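Local coordinates for fibrillarin-like rRNA/tRNA 2'-O-methyltransferase (Methanocaldococcus jannaschii, PDB 1FBN), which probably uses S-adenosyl-L-methionine to methylate ribose 2'-hydroxyls of rRNA and tRNA at sites chosen by a guide RNA, at residues L79-S84 with Y102-A107. Sequence-based numbering, arbitrary orientation.
Sequences LYLGAS and YAIEYA
Tyr80 joins the two parallel strands through both of its backbone polar groups: its N donates to Tyr102 O at 2.7 Å, and its O accepts from Ile104 N at 3.0 Å, the latter bond nearly straight at 174°. The flanking Leu79 and Leu81 turn their backbone bonds the other way, to Val146 and Tyr148 of strand 144-149 and to Asp150 just beyond it, which puts strand 77-81 inside the sheet. On the face carrying the leucines, Ile104 CG1 lies 3.5 Å from Leu81 CD2, the two side chains running side by side. Leu79 CD1, placed by chi2 (61°), touches both Ile104 CG1 and Tyr102 CB. At the last residue of its strand, Glu105 bends at chi2 (-58°) and brings its carboxyl group to the Gly82 carbonyl. Glu105 OE2 sits just 2.6 Å from Gly82 O, while OE1 lies 3.4 Å from Ala83 CA. An alanine in place of Glu105 would probably leave the Gly82 carbonyl without this close oxygen neighbour and open a gap beside the loop that holds Ala83. Ser84 OG accepts a hydrogen bond from Gly86 N, within the loop leading to helix 87-95. This is the first beta-alpha-beta unit of a Rossmann-like methyltransferase, with a glycine-containing loop after one strand and, ending the next, an acidic residue predicted to bind S-adenosyl-L-methionine.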
# COMPACT_ATOMS: atom_id res chain seq x y z
N LEU A 79 0.45 8.52 -3.26
CA LEU A 79 1.72 8.37 -3.94
C LEU A 79 2.24 6.97 -3.62
O LEU A 79 2.52 6.66 -2.46
CB LEU A 79 2.71 9.43 -3.45
CG LEU A 79 4.09 9.46 -4.13
CD1 LEU A 79 3.96 9.74 -5.63
CD2 LEU A 79 4.94 10.53 -3.46
N TYR A 80 2.30 6.12 -4.64
CA TYR A 80 2.75 4.74 -4.49
C TYR A 80 4.21 4.61 -4.90
O TYR A 80 4.57 4.87 -6.06
CB TYR A 80 1.86 3.81 -5.33
CG TYR A 80 2.03 2.34 -5.03
CD1 TYR A 80 3.17 1.64 -5.47
CD2 TYR A 80 1.07 1.64 -4.30
CE1 TYR A 80 3.35 0.29 -5.17
CE2 TYR A 80 1.24 0.28 -3.99
CZ TYR A 80 2.38 -0.38 -4.43
OH TYR A 80 2.57 -1.71 -4.12
N LEU A 81 5.05 4.19 -3.96
CA LEU A 81 6.48 4.02 -4.21
C LEU A 81 6.89 2.56 -4.02
O LEU A 81 6.53 1.93 -3.02
CB LEU A 81 7.28 4.91 -3.24
CG LEU A 81 6.85 6.38 -3.12
CD1 LEU A 81 7.55 7.04 -1.94
CD2 LEU A 81 7.14 7.12 -4.40
N GLY A 82 7.62 2.02 -4.98
CA GLY A 82 8.06 0.64 -4.87
C GLY A 82 7.71 -0.24 -6.05
O GLY A 82 6.66 -0.07 -6.67
N ALA A 83 8.59 -1.20 -6.35
CA ALA A 83 8.41 -2.14 -7.45
C ALA A 83 7.14 -2.95 -7.29
O ALA A 83 6.83 -3.45 -6.21
CB ALA A 83 9.62 -3.07 -7.55
N SER A 84 6.40 -3.10 -8.39
CA SER A 84 5.16 -3.86 -8.36
C SER A 84 4.75 -4.32 -9.75
O SER A 84 5.02 -3.65 -10.74
CB SER A 84 4.03 -3.02 -7.75
OG SER A 84 2.80 -3.73 -7.75
N TYR A 102 -0.62 7.71 -7.89
CA TYR A 102 0.57 7.98 -8.68
C TYR A 102 1.54 6.85 -8.40
O TYR A 102 1.99 6.67 -7.27
CB TYR A 102 1.22 9.30 -8.26
CG TYR A 102 0.32 10.51 -8.41
CD1 TYR A 102 0.11 11.09 -9.66
CD2 TYR A 102 -0.31 11.07 -7.30
CE1 TYR A 102 -0.70 12.21 -9.80
CE2 TYR A 102 -1.12 12.19 -7.43
CZ TYR A 102 -1.32 12.75 -8.68
OH TYR A 102 -2.14 13.85 -8.80
N ALA A 103 1.85 6.07 -9.44
CA ALA A 103 2.76 4.94 -9.29
C ALA A 103 4.15 5.26 -9.83
O ALA A 103 4.35 5.37 -11.04
CB ALA A 103 2.19 3.72 -10.00
N ILE A 104 5.12 5.39 -8.92
CA ILE A 104 6.50 5.71 -9.29
C ILE A 104 7.32 4.43 -9.49
O ILE A 104 7.43 3.61 -8.58
CB ILE A 104 7.20 6.57 -8.20
CG1 ILE A 104 6.31 7.74 -7.77
CG2 ILE A 104 8.56 7.07 -8.70
CD1 ILE A 104 5.92 8.69 -8.87
N GLU A 105 7.87 4.26 -10.69
CA GLU A 105 8.70 3.10 -11.01
C GLU A 105 9.95 3.54 -11.78
O GLU A 105 9.86 4.37 -12.68
CB GLU A 105 7.93 2.07 -11.85
CG GLU A 105 6.68 1.48 -11.19
CD GLU A 105 6.95 0.79 -9.87
OE1 GLU A 105 8.11 0.43 -9.58
OE2 GLU A 105 5.99 0.60 -9.10
N TYR A 106 11.10 2.99 -11.41
CA TYR A 106 12.37 3.34 -12.05
C TYR A 106 12.65 2.58 -13.35
O TYR A 106 13.05 3.17 -14.35
CB TYR A 106 13.53 3.15 -11.08
CG TYR A 106 14.87 3.51 -11.66
CD1 TYR A 106 15.29 4.84 -11.73
CD2 TYR A 106 15.71 2.53 -12.21
CE1 TYR A 106 16.50 5.19 -12.32
CE2 TYR A 106 16.92 2.87 -12.80
CZ TYR A 106 17.31 4.20 -12.85
OH TYR A 106 18.50 4.55 -13.45
N ALA A 107 12.44 1.27 -13.32
CA ALA A 107 12.70 0.42 -14.48
C ALA A 107 11.55 0.33 -15.48
O ALA A 107 10.43 -0.02 -15.12
CB ALA A 107 13.10 -0.98 -14.03